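Local coordinates for protein PROBABLE CHAIN-FATTY-ACID-CoA LIGASE FADD13 (Mycobacterium tuberculosis, PDB 3T5B) that belongs to the AMP-binding enzyme family of the ANL clan, which folds into several beta sheets flanked by helices, at residues Ala185-Ser190 against Met330-Ala335; Val297-Ala302 against Thr311-Glu316; Leu303-Gly308 against Ile357-Tyr362. All coordinates share one frame; numbering follows the deposited sequence.

Interaction 1: Ala185-Ser190 against Met330-Ala335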
ATOM      1  N   ALA A 185       1.896   2.556  -8.845  1.00 18.56           N
ATOM      2  CA  ALA A 185       0.515   2.956  -9.079  1.00 19.38           C
ATOM      3  C   ALA A 185       0.191   2.790 -10.566  1.00 18.35           C
ATOM      4  O   ALA A 185      -0.803   2.163 -10.928  1.00 16.54           O
ATOM      5  CB  ALA A 185       0.303   4.416  -8.658  1.00 19.48           C
ATOM      6  N   SER A 186       1.046   3.340 -11.422  1.00 17.18           N
ATOM      7  CA  SER A 186       0.829   3.256 -12.867  1.00 17.36           C
ATOM      8  C   SER A 186       0.715   1.827 -13.349  1.00 16.99           C
ATOM      9  O   SER A 186      -0.171   1.505 -14.148  1.00 17.81           O
ATOM     10  CB  SER A 186       1.957   3.958 -13.620  1.00 15.31           C
ATOM     11  OG  SER A 186       2.002   5.326 -13.265  1.00 19.41           O
ATOM     12  N   SER A 187       1.608   0.967 -12.868  1.00 16.96           N
ATOM     13  CA  SER A 187       1.579  -0.438 -13.262  1.00 16.84           C
ATOM     14  C   SER A 187       0.224  -1.081 -12.974  1.00 16.45           C
ATOM     15  O   SER A 187      -0.321  -1.783 -13.820  1.00 15.43           O
ATOM     16  CB  SER A 187       2.670  -1.232 -12.545  1.00 15.64           C
ATOM     17  OG  SER A 187       2.559  -2.603 -12.890  1.00 18.38           O
ATOM     18  N   TRP A 188      -0.315  -0.851 -11.778  1.00 18.63           N
ATOM     19  CA  TRP A 188      -1.614  -1.418 -11.433  1.00 19.28           C
ATOM     20  C   TRP A 188      -2.683  -0.759 -12.294  1.00 18.23           C
ATOM     21  O   TRP A 188      -3.497  -1.434 -12.910  1.00 19.36           O
ATOM     22  CB  TRP A 188      -1.960  -1.208  -9.945  1.00 18.96           C
ATOM     23  CG  TRP A 188      -1.289  -2.163  -8.999  1.00 23.05           C
ATOM     24  CD1 TRP A 188      -0.183  -1.920  -8.244  1.00 23.90           C
ATOM     25  CD2 TRP A 188      -1.654  -3.531  -8.742  1.00 24.33           C
ATOM     26  NE1 TRP A 188       0.169  -3.043  -7.537  1.00 24.30           N
ATOM     27  CE2 TRP A 188      -0.711  -4.048  -7.824  1.00 23.81           C
ATOM     28  CE3 TRP A 188      -2.683  -4.369  -9.203  1.00 26.87           C
ATOM     29  CZ2 TRP A 188      -0.762  -5.369  -7.352  1.00 24.83           C
ATOM     30  CZ3 TRP A 188      -2.734  -5.694  -8.731  1.00 26.06           C
ATOM     31  CH2 TRP A 188      -1.774  -6.175  -7.815  1.00 25.59           C
ATOM     32  N   ALA A 189      -2.670   0.566 -12.347  1.00 16.24           N
ATOM     33  CA  ALA A 189      -3.666   1.285 -13.132  1.00 16.28           C
ATOM     34  C   ALA A 189      -3.715   0.888 -14.616  1.00 17.26           C
ATOM     35  O   ALA A 189      -4.783   0.896 -15.220  1.00 17.69           O
ATOM     36  CB  ALA A 189      -3.446   2.785 -12.997  1.00 14.00           C
ATOM     37  N   SER A 190      -2.577   0.534 -15.203  1.00 17.23           N
ATOM     38  CA  SER A 190      -2.552   0.152 -16.613  1.00 17.79           C
ATOM     39  C   SER A 190      -2.707  -1.353 -16.850  1.00 19.37           C
ATOM     40  O   SER A 190      -2.975  -1.778 -17.974  1.00 20.88           O
ATOM     41  CB  SER A 190      -1.240   0.599 -17.263  1.00 19.30           C
ATOM     42  OG  SER A 190      -1.033   1.988 -17.120  1.00 23.13           O
ATOM     43  N   MET A 330       2.510  -4.279 -16.947  1.00 21.54           N
ATOM     44  CA  MET A 330       2.983  -3.003 -17.480  1.00 20.93           C
ATOM     45  C   MET A 330       4.096  -2.394 -16.618  1.00 21.74           C
ATOM     46  O   MET A 330       3.921  -2.159 -15.423  1.00 21.36           O
ATOM     47  CB  MET A 330       1.828  -2.002 -17.590  1.00 18.71           C
ATOM     48  CG  MET A 330       0.642  -2.473 -18.419  1.00 18.24           C
ATOM     49  SD  MET A 330       1.102  -3.156 -20.031  1.00 16.87           S
ATOM     50  CE  MET A 330       1.663  -1.677 -20.837  1.00 19.19           C
ATOM     51  N   PHE A 331       5.248  -2.164 -17.240  1.00 21.61           N
ATOM     52  CA  PHE A 331       6.400  -1.550 -16.579  1.00 22.29           C
ATOM     53  C   PHE A 331       7.172  -2.433 -15.591  1.00 22.06           C
ATOM     54  O   PHE A 331       8.045  -1.948 -14.877  1.00 22.00           O
ATOM     55  CB  PHE A 331       5.963  -0.248 -15.879  1.00 21.09           C
ATOM     56  CG  PHE A 331       4.992   0.581 -16.680  1.00 18.81           C
ATOM     57  CD1 PHE A 331       3.779   0.988 -16.120  1.00 19.89           C
ATOM     58  CD2 PHE A 331       5.270   0.929 -18.002  1.00 20.93           C
ATOM     59  CE1 PHE A 331       2.851   1.735 -16.864  1.00 17.98           C
ATOM     60  CE2 PHE A 331       4.357   1.671 -18.758  1.00 19.21           C
ATOM     61  CZ  PHE A 331       3.139   2.073 -18.186  1.00 19.73           C
ATOM     62  N   THR A 332       6.874  -3.724 -15.548  1.00 23.00           N
ATOM     63  CA  THR A 332       7.583  -4.602 -14.622  1.00 25.58           C
ATOM     64  C   THR A 332       7.993  -5.909 -15.294  1.00 25.22           C
ATOM     65  O   THR A 332       7.152  -6.628 -15.829  1.00 25.44           O
ATOM     66  CB  THR A 332       6.716  -4.958 -13.394  1.00 27.54           C
ATOM     67  OG1 THR A 332       5.751  -5.946 -13.770  1.00 34.11           O
ATOM     68  CG2 THR A 332       5.979  -3.734 -12.873  1.00 24.74           C
ATOM     69  N   ASP A 333       9.289  -6.212 -15.261  1.00 23.46           N
ATOM     70  CA  ASP A 333       9.803  -7.436 -15.856  1.00 22.45           C
ATOM     71  C   ASP A 333      10.269  -8.399 -14.784  1.00 21.61           C
ATOM     72  O   ASP A 333      10.673  -7.975 -13.698  1.00 20.99           O
ATOM     73  CB  ASP A 333      10.955  -7.121 -16.812  1.00 23.62           C
ATOM     74  CG  ASP A 333      10.494  -6.360 -18.037  1.00 26.93           C
ATOM     75  OD1 ASP A 333       9.528  -6.819 -18.690  1.00 30.16           O
ATOM     76  OD2 ASP A 333      11.087  -5.305 -18.349  1.00 30.13           O
ATOM     77  N   VAL A 334      10.206  -9.695 -15.086  1.00 21.07           N
ATOM     78  CA  VAL A 334      10.629 -10.725 -14.137  1.00 22.52           C
ATOM     79  C   VAL A 334      11.534 -11.757 -14.796  1.00 23.07           C
ATOM     80  O   VAL A 334      11.370 -12.068 -15.973  1.00 24.09           O
ATOM     81  CB  VAL A 334       9.416 -11.461 -13.520  1.00 22.73           C
ATOM     82  CG1 VAL A 334       8.491 -10.454 -12.843  1.00 21.17           C
ATOM     83  CG2 VAL A 334       8.672 -12.238 -14.606  1.00 20.46           C
ATOM     84  N   ALA A 335      12.487 -12.279 -14.029  1.00 23.58           N
ATOM     85  CA  ALA A 335      13.432 -13.273 -14.524  1.00 23.26           C
ATOM     86  C   ALA A 335      13.911 -14.138 -13.362  1.00 23.95           C
ATOM     87  O   ALA A 335      13.465 -13.957 -12.228  1.00 24.35           O
ATOM     88  CB  ALA A 335      14.612 -12.576 -15.184  1.00 22.31           C
TER
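Ser187 and Met330 bring their CA atoms to 5.1 Å where one side of the helix meets the turn that feeds the strand running on through Asp333. The turn is sharp: Phe331 has a left-handed backbone (phi 74°) after Met330, and both side chains turn to the helix. The polar centre is the bond from Ser187 OG to Met330 O, 2.9 Å long. The hydroxyl lies in the plane of that carbonyl, with a C=O...OG angle of 152°. It gets there because OG stands opposite the backbone N (chi1 177°), swung off the helix flank toward the turn. The methyl CG2 of Thr332 packs beside the same hydroxyl, while Thr332 OG1 turns to Thr329 and Gly310. The Phe331 ring meets the helix with CD1 and CE1: CD1 approaches Ser187 CA at 3.9 Å edge-on, close to the ring plane, and the next ring atom, CE1, lies 4.0 Å from Ser186 CB. One face of the ring is backed near its rim by CB of the preceding Met330. Farther along the helix, Ser190 CB touches Met330 CG at 3.8 Å. Ser190 OG folds back to donate to Ser186 O at 3.1 Å, from above the carbonyl plane, and Ser186 O also accepts the helical bond from Ser190 N. Outside the two segments, Met330 N and Ser187 O are both bonded to Thr191 OG1. The turn is thus fastened to the helix by few but specific polar links around the buried Ser187, with the more exposed Met330 and Phe331 adding an apolar border. The serine hydroxyl and its carbonyl partner join helix 178-191 to the turn that leads into strand 332-337 of the five-stranded antiparallel sheet.

Interaction 2: Val297-Ala302 against Thr311-Glu316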
ATOM      1  N   VAL A 297     -11.320 -13.309 -10.531  1.00 31.16           N
ATOM      2  CA  VAL A 297     -10.232 -13.029  -9.605  1.00 30.15           C
ATOM      3  C   VAL A 297      -8.885 -13.016 -10.331  1.00 31.08           C
ATOM      4  O   VAL A 297      -8.636 -13.824 -11.227  1.00 32.74           O
ATOM      5  CB  VAL A 297     -10.179 -14.097  -8.473  1.00 27.97           C
ATOM      6  CG1 VAL A 297      -9.143 -13.713  -7.432  1.00 28.20           C
ATOM      7  CG2 VAL A 297     -11.540 -14.239  -7.822  1.00 26.45           C
ATOM      8  N   VAL A 298      -8.024 -12.082  -9.955  1.00 30.18           N
ATOM      9  CA  VAL A 298      -6.700 -12.004 -10.545  1.00 29.79           C
ATOM     10  C   VAL A 298      -5.730 -12.046  -9.384  1.00 29.08           C
ATOM     11  O   VAL A 298      -5.969 -11.431  -8.344  1.00 28.51           O
ATOM     12  CB  VAL A 298      -6.519 -10.718 -11.361  1.00 30.09           C
ATOM     13  CG1 VAL A 298      -7.411 -10.780 -12.601  1.00 32.09           C
ATOM     14  CG2 VAL A 298      -6.855  -9.500 -10.511  1.00 27.57           C
ATOM     15  N   GLN A 299      -4.640 -12.778  -9.551  1.00 28.65           N
ATOM     16  CA  GLN A 299      -3.680 -12.915  -8.469  1.00 29.40           C
ATOM     17  C   GLN A 299      -2.273 -12.463  -8.800  1.00 29.27           C
ATOM     18  O   GLN A 299      -1.791 -12.626  -9.919  1.00 29.33           O
ATOM     19  CB  GLN A 299      -3.675 -14.365  -7.993  1.00 28.95           C
ATOM     20  CG  GLN A 299      -4.043 -15.337  -9.092  1.00 32.45           C
ATOM     21  CD  GLN A 299      -4.552 -16.658  -8.553  1.00 34.54           C
ATOM     22  OE1 GLN A 299      -5.296 -17.367  -9.233  1.00 38.28           O
ATOM     23  NE2 GLN A 299      -4.151 -17.002  -7.332  1.00 32.40           N
ATOM     24  N   GLY A 300      -1.608 -11.896  -7.804  1.00 27.63           N
ATOM     25  CA  GLY A 300      -0.269 -11.425  -8.030  1.00 27.50           C
ATOM     26  C   GLY A 300       0.744 -11.736  -6.956  1.00 26.85           C
ATOM     27  O   GLY A 300       0.421 -12.111  -5.827  1.00 27.86           O
ATOM     28  N   TYR A 301       1.997 -11.578  -7.353  1.00 25.59           N
ATOM     29  CA  TYR A 301       3.141 -11.786  -6.492  1.00 24.97           C
ATOM     30  C   TYR A 301       3.839 -10.425  -6.414  1.00 23.78           C
ATOM     31  O   TYR A 301       4.061  -9.771  -7.435  1.00 21.49           O
ATOM     32  CB  TYR A 301       4.064 -12.833  -7.119  1.00 24.14           C
ATOM     33  CG  TYR A 301       5.468 -12.852  -6.572  1.00 21.36           C
ATOM     34  CD1 TYR A 301       5.732 -13.300  -5.280  1.00 20.83           C
ATOM     35  CD2 TYR A 301       6.538 -12.449  -7.365  1.00 22.16           C
ATOM     36  CE1 TYR A 301       7.031 -13.353  -4.796  1.00 21.61           C
ATOM     37  CE2 TYR A 301       7.841 -12.495  -6.893  1.00 20.33           C
ATOM     38  CZ  TYR A 301       8.084 -12.949  -5.614  1.00 22.40           C
ATOM     39  OH  TYR A 301       9.380 -13.024  -5.169  1.00 21.35           O
ATOM     40  N   ALA A 302       4.151  -9.989  -5.202  1.00 23.02           N
ATOM     41  CA  ALA A 302       4.824  -8.717  -5.006  1.00 23.73           C
ATOM     42  C   ALA A 302       5.409  -8.674  -3.607  1.00 23.94           C
ATOM     43  O   ALA A 302       5.017  -9.459  -2.742  1.00 25.68           O
ATOM     44  CB  ALA A 302       3.850  -7.574  -5.197  1.00 25.25           C
ATOM     45  N   THR A 311       4.142  -9.419 -10.563  1.00 22.43           N
ATOM     46  CA  THR A 311       3.540 -10.257 -11.586  1.00 21.25           C
ATOM     47  C   THR A 311       2.058 -10.361 -11.331  1.00 23.07           C
ATOM     48  O   THR A 311       1.599 -10.140 -10.217  1.00 22.17           O
ATOM     49  CB  THR A 311       4.122 -11.689 -11.565  1.00 21.73           C
ATOM     50  OG1 THR A 311       3.773 -12.331 -10.329  1.00 20.93           O
ATOM     51  CG2 THR A 311       5.643 -11.651 -11.692  1.00 22.08           C
ATOM     52  N   LEU A 312       1.312 -10.712 -12.370  1.00 24.33           N
ATOM     53  CA  LEU A 312      -0.128 -10.865 -12.251  1.00 25.27           C
ATOM     54  C   LEU A 312      -0.612 -12.000 -13.140  1.00 26.37           C
ATOM     55  O   LEU A 312      -0.212 -12.113 -14.298  1.00 27.81           O
ATOM     56  CB  LEU A 312      -0.835  -9.571 -12.653  1.00 25.73           C
ATOM     57  CG  LEU A 312      -2.309  -9.485 -12.266  1.00 26.08           C
ATOM     58  CD1 LEU A 312      -2.437  -9.620 -10.757  1.00 27.31           C
ATOM     59  CD2 LEU A 312      -2.889  -8.160 -12.729  1.00 25.79           C
ATOM     60  N   LEU A 313      -1.458 -12.858 -12.583  1.00 26.62           N
ATOM     61  CA  LEU A 313      -2.026 -13.968 -13.338  1.00 28.34           C
ATOM     62  C   LEU A 313      -3.414 -13.467 -13.712  1.00 28.08           C
ATOM     63  O   LEU A 313      -4.278 -13.300 -12.845  1.00 25.88           O
ATOM     64  CB  LEU A 313      -2.135 -15.228 -12.466  1.00 26.95           C
ATOM     65  CG  LEU A 313      -2.685 -16.496 -13.134  1.00 28.76           C
ATOM     66  CD1 LEU A 313      -1.660 -17.073 -14.111  1.00 25.68           C
ATOM     67  CD2 LEU A 313      -3.023 -17.529 -12.066  1.00 27.46           C
ATOM     68  N   LEU A 314      -3.621 -13.199 -14.993  1.00 28.71           N
ATOM     69  CA  LEU A 314      -4.911 -12.698 -15.430  1.00 31.85           C
ATOM     70  C   LEU A 314      -6.024 -13.721 -15.259  1.00 34.31           C
ATOM     71  O   LEU A 314      -5.805 -14.920 -15.396  1.00 36.16           O
ATOM     72  CB  LEU A 314      -4.824 -12.216 -16.877  1.00 31.04           C
ATOM     73  CG  LEU A 314      -4.279 -10.789 -16.994  1.00 32.49           C
ATOM     74  CD1 LEU A 314      -5.318  -9.808 -16.451  1.00 36.76           C
ATOM     75  CD2 LEU A 314      -2.973 -10.653 -16.219  1.00 32.03           C
ATOM     76  N   SER A 315      -7.216 -13.226 -14.943  1.00 36.98           N
ATOM     77  CA  SER A 315      -8.392 -14.059 -14.725  1.00 39.76           C
ATOM     78  C   SER A 315      -8.574 -15.211 -15.722  1.00 41.18           C
ATOM     79  O   SER A 315      -8.916 -16.330 -15.332  1.00 40.83           O
ATOM     80  CB  SER A 315      -9.638 -13.177 -14.734  1.00 39.78           C
ATOM     81  OG  SER A 315     -10.788 -13.939 -14.419  1.00 42.90           O
ATOM     82  N   GLU A 316      -8.346 -14.935 -17.003  1.00 42.69           N
ATOM     83  CA  GLU A 316      -8.499 -15.944 -18.048  1.00 44.87           C
ATOM     84  C   GLU A 316      -7.573 -17.163 -17.896  1.00 43.83           C
ATOM     85  O   GLU A 316      -7.824 -18.215 -18.483  1.00 42.93           O
ATOM     86  CB  GLU A 316      -8.289 -15.298 -19.423  1.00 49.01           C
ATOM     87  CG  GLU A 316      -6.879 -14.754 -19.676  1.00 53.45           C
ATOM     88  CD  GLU A 316      -6.773 -13.975 -20.985  1.00 57.37           C
ATOM     89  OE1 GLU A 316      -7.245 -14.488 -22.024  1.00 58.71           O
ATOM     90  OE2 GLU A 316      -6.211 -12.852 -20.976  1.00 58.60           O
TER
HETATM   91  O   HOH W   1      -6.439 -15.149 -11.906  1.00 19.82           O
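Leu313 O is approached by two donors: a water at 3.0 Å and, more weakly, Gln299 N at 3.4 Å. The same water also donates to Val297 O, bridging the two strands where regular pairing gives way and 311-316 turns off the strand. In the return direction Leu313 N gives a short, nearly straight bond to Gln299 O (2.7 Å, 167° at the hydrogen), and CD1 of Leu312 packs against that oxygen. Tyr301 and Thr311 form the second hydrogen-bonded pair of this antiparallel hairpin. Between these pairs comes the non-hydrogen-bonded pair Gly300-Leu312, so close that Gly300 CA lies 3.2 Å from Thr311 O. On the sheet face that Gln299 and Leu313 share with Tyr301 and Thr311, the first two side chains run alongside each other, and Gln299 CG meets Leu313 CD2 at 3.8 Å. Thr311 OG1 sits near the ring plane of Tyr301 but closest to its CB, at 3.3 Å; this hydroxyl is bonded to Ala325 O, and Tyr301 OH to Asp382. Past the paired region, Val298 CG1 rests 3.9 Å from Ser315 CB. Strand 296-302 is also bonded to strand 274-277, so strand 310-313 is added as the antiparallel edge of the large mixed sheet. Backbone bonds hold this edge where it is regular, and a water takes over at its frayed end.

Interaction 3: Leu303-Gly308 against Ile357-Tyr362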
ATOM      1  N   LEU A 303       6.344  -7.753  -3.398  1.00 22.49           N
ATOM      2  CA  LEU A 303       7.007  -7.579  -2.113  1.00 21.26           C
ATOM      3  C   LEU A 303       6.932  -6.117  -1.740  1.00 21.14           C
ATOM      4  O   LEU A 303       6.579  -5.271  -2.564  1.00 21.81           O
ATOM      5  CB  LEU A 303       8.491  -7.957  -2.199  1.00 21.11           C
ATOM      6  CG  LEU A 303       8.913  -9.245  -2.899  1.00 21.37           C
ATOM      7  CD1 LEU A 303      10.429  -9.363  -2.893  1.00 23.35           C
ATOM      8  CD2 LEU A 303       8.286 -10.426  -2.202  1.00 23.80           C
ATOM      9  N   THR A 304       7.267  -5.831  -0.491  1.00 19.58           N
ATOM     10  CA  THR A 304       7.292  -4.467  -0.011  1.00 17.14           C
ATOM     11  C   THR A 304       8.386  -3.808  -0.841  1.00 17.60           C
ATOM     12  O   THR A 304       8.266  -2.659  -1.245  1.00 18.80           O
ATOM     13  CB  THR A 304       7.667  -4.422   1.486  1.00 16.85           C
ATOM     14  OG1 THR A 304       6.706  -5.175   2.236  1.00 18.45           O
ATOM     15  CG2 THR A 304       7.680  -2.993   1.998  1.00 15.23           C
ATOM     16  N   GLU A 305       9.445  -4.563  -1.117  1.00 19.03           N
ATOM     17  CA  GLU A 305      10.560  -4.062  -1.909  1.00 18.77           C
ATOM     18  C   GLU A 305      10.130  -3.653  -3.317  1.00 18.09           C
ATOM     19  O   GLU A 305      10.787  -2.826  -3.951  1.00 18.27           O
ATOM     20  CB  GLU A 305      11.675  -5.113  -2.007  1.00 18.93           C
ATOM     21  CG  GLU A 305      12.517  -5.289  -0.748  1.00 21.45           C
ATOM     22  CD  GLU A 305      11.925  -6.270   0.250  1.00 22.90           C
ATOM     23  OE1 GLU A 305      12.662  -6.690   1.176  1.00 21.47           O
ATOM     24  OE2 GLU A 305      10.732  -6.621   0.116  1.00 22.32           O
ATOM     25  N   SER A 306       9.038  -4.242  -3.806  1.00 18.91           N
ATOM     26  CA  SER A 306       8.520  -3.929  -5.142  1.00 19.51           C
ATOM     27  C   SER A 306       7.338  -2.961  -5.078  1.00 20.10           C
ATOM     28  O   SER A 306       6.589  -2.797  -6.054  1.00 20.49           O
ATOM     29  CB  SER A 306       8.107  -5.210  -5.886  1.00 19.01           C
ATOM     30  OG  SER A 306       7.161  -5.959  -5.147  1.00 19.26           O
ATOM     31  N   CYS A 307       7.186  -2.317  -3.921  1.00 19.25           N
ATOM     32  CA  CYS A 307       6.119  -1.347  -3.699  1.00 20.83           C
ATOM     33  C   CYS A 307       4.757  -1.965  -3.975  1.00 20.14           C
ATOM     34  O   CYS A 307       3.834  -1.275  -4.390  1.00 19.68           O
ATOM     35  CB  CYS A 307       6.318  -0.130  -4.610  1.00 21.41           C
ATOM     36  SG  CYS A 307       5.641   1.416  -3.966  1.00 21.88           S
ATOM     37  N   GLY A 308       4.633  -3.267  -3.738  1.00 20.85           N
ATOM     38  CA  GLY A 308       3.366  -3.933  -3.981  1.00 21.96           C
ATOM     39  C   GLY A 308       3.126  -4.228  -5.455  1.00 22.61           C
ATOM     40  O   GLY A 308       2.039  -4.647  -5.840  1.00 22.93           O
ATOM     41  N   ILE A 357       9.503   0.235 -10.006  1.00 14.13           N
ATOM     42  CA  ILE A 357       8.683   0.116  -8.812  1.00 14.00           C
ATOM     43  C   ILE A 357       9.580  -0.284  -7.641  1.00 15.61           C
ATOM     44  O   ILE A 357       9.182  -0.207  -6.482  1.00 17.26           O
ATOM     45  CB  ILE A 357       7.598  -0.977  -8.975  1.00 10.82           C
ATOM     46  CG1 ILE A 357       8.256  -2.361  -9.006  1.00 10.25           C
ATOM     47  CG2 ILE A 357       6.803  -0.740 -10.245  1.00 10.67           C
ATOM     48  CD1 ILE A 357       7.303  -3.516  -9.186  1.00 11.63           C
ATOM     49  N   LEU A 358      10.797  -0.712  -7.957  1.00 17.50           N
ATOM     50  CA  LEU A 358      11.737  -1.168  -6.938  1.00 17.62           C
ATOM     51  C   LEU A 358      12.203  -0.081  -5.985  1.00 17.51           C
ATOM     52  O   LEU A 358      12.284   1.093  -6.344  1.00 20.23           O
ATOM     53  CB  LEU A 358      12.957  -1.830  -7.600  1.00 17.23           C
ATOM     54  CG  LEU A 358      12.717  -3.168  -8.319  1.00 17.35           C
ATOM     55  CD1 LEU A 358      14.011  -3.638  -8.993  1.00 12.71           C
ATOM     56  CD2 LEU A 358      12.203  -4.211  -7.314  1.00 14.68           C
ATOM     57  N   LEU A 359      12.506  -0.495  -4.763  1.00 16.84           N
ATOM     58  CA  LEU A 359      12.981   0.403  -3.724  1.00 16.86           C
ATOM     59  C   LEU A 359      14.291   1.053  -4.149  1.00 16.96           C
ATOM     60  O   LEU A 359      14.947   0.596  -5.084  1.00 13.99           O
ATOM     61  CB  LEU A 359      13.185  -0.381  -2.417  1.00 17.77           C
ATOM     62  CG  LEU A 359      14.181  -1.555  -2.264  1.00 18.99           C
ATOM     63  CD1 LEU A 359      14.237  -2.426  -3.519  1.00 17.20           C
ATOM     64  CD2 LEU A 359      15.545  -1.014  -1.986  1.00 21.16           C
ATOM     65  N   LYS A 360      14.658   2.133  -3.467  1.00 16.88           N
ATOM     66  CA  LYS A 360      15.906   2.821  -3.750  1.00 17.58           C
ATOM     67  C   LYS A 360      17.022   2.151  -2.939  1.00 19.92           C
ATOM     68  O   LYS A 360      18.147   1.974  -3.415  1.00 20.03           O
ATOM     69  CB  LYS A 360      15.804   4.287  -3.339  1.00 18.32           C
ATOM     70  CG  LYS A 360      17.135   5.021  -3.343  1.00 21.39           C
ATOM     71  CD  LYS A 360      17.098   6.289  -2.490  1.00 21.51           C
ATOM     72  CE  LYS A 360      16.290   7.401  -3.129  1.00 22.35           C
ATOM     73  NZ  LYS A 360      16.374   8.679  -2.339  1.00 20.81           N
ATOM     74  N   GLU A 361      16.684   1.772  -1.713  1.00 20.04           N
ATOM     75  CA  GLU A 361      17.639   1.167  -0.794  1.00 21.34           C
ATOM     76  C   GLU A 361      16.929   0.729   0.483  1.00 21.41           C
ATOM     77  O   GLU A 361      15.770   1.087   0.730  1.00 20.64           O
ATOM     78  CB  GLU A 361      18.678   2.212  -0.395  1.00 21.00           C
ATOM     79  CG  GLU A 361      18.014   3.435   0.235  1.00 22.93           C
ATOM     80  CD  GLU A 361      18.990   4.511   0.664  1.00 25.13           C
ATOM     81  OE1 GLU A 361      19.940   4.806  -0.094  1.00 30.60           O
ATOM     82  OE2 GLU A 361      18.797   5.079   1.757  1.00 24.87           O
ATOM     83  N   TYR A 362      17.627  -0.054   1.289  1.00 20.28           N
ATOM     84  CA  TYR A 362      17.082  -0.447   2.569  1.00 22.06           C
ATOM     85  C   TYR A 362      17.591   0.681   3.461  1.00 22.24           C
ATOM     86  O   TYR A 362      18.747   1.083   3.337  1.00 24.94           O
ATOM     87  CB  TYR A 362      17.658  -1.783   3.016  1.00 21.81           C
ATOM     88  CG  TYR A 362      17.029  -2.974   2.347  1.00 18.99           C
ATOM     89  CD1 TYR A 362      15.677  -3.261   2.531  1.00 20.06           C
ATOM     90  CD2 TYR A 362      17.783  -3.833   1.555  1.00 18.80           C
ATOM     91  CE1 TYR A 362      15.092  -4.378   1.947  1.00 17.68           C
ATOM     92  CE2 TYR A 362      17.207  -4.953   0.965  1.00 16.68           C
ATOM     93  CZ  TYR A 362      15.863  -5.217   1.166  1.00 16.42           C
ATOM     94  OH  TYR A 362      15.285  -6.311   0.576  1.00 21.38           O
TER
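Glu305 reaches from its loop across to Tyr362. Its CB rests against CD1 of Leu359 at 4.0 Å. The chain then bends (chi2 86°), carrying CG to within 3.2 Å of Tyr362 OH and turning the carboxylate toward the hydroxyl. At the tip, OE1 receives the hydrogen bond from Tyr362 OH over 2.7 Å, on the anti side of the carboxylate. OE1 lies near the ring plane at its edge, and the carboxylate and ring planes stand almost perpendicular (89°). The backbone of the same residue is gripped as well: Leu359 N donates to Glu305 O at 3.0 Å, and Leu358 CA adds a CA-H...O contact to it. Beside this bond, Ile357 sends its CG1 arm toward Ser306, with CD1 3.3 Å from Ser306 O and also against Ser306 CB. Cys307 CB meets Ile357 O at 3.4 Å. The loop is braced from within, as Leu303 N donates to Ser306 OG at 2.6 Å and Leu303 O takes two backbone bonds, from Ser306 N and Gly308 N. Tyr301 to Glu305, Tyr-Ala-Leu-Thr-Glu, resembles the tyrosine-to-glutamate signature of this family. Around the contact, Cys307 and Ile357 pack on helix 178-191, Leu303, Glu305 and Leu358 touch Phe378 of strand 377-380, and Tyr362, in a cation-pi contact with Lys172, rests on helix 366-372 while Leu359 lies against strand 173-177.

From the N terminus, helix segment 185-190 comes first and waits some 140 residues for 330-335, so interaction 1 closes the longest loop. Interaction 2 is nested inside it, a local hairpin with eight residues between 297-302 and 311-316. Interaction 3 starts within that hairpin's loop, at 303-308, and ends beyond both other contacts at 357-362; it therefore crosses each of them. They also meet in space: Trp188 NE1 probably bonds to Gly308 O, Val334 packs on Thr311, and Ala302 touches Gly308. Together they tie the edge of the eight-stranded mixed sheet to helix 178-191, to the five-stranded antiparallel sheet and to the small sheet containing strand 361-362.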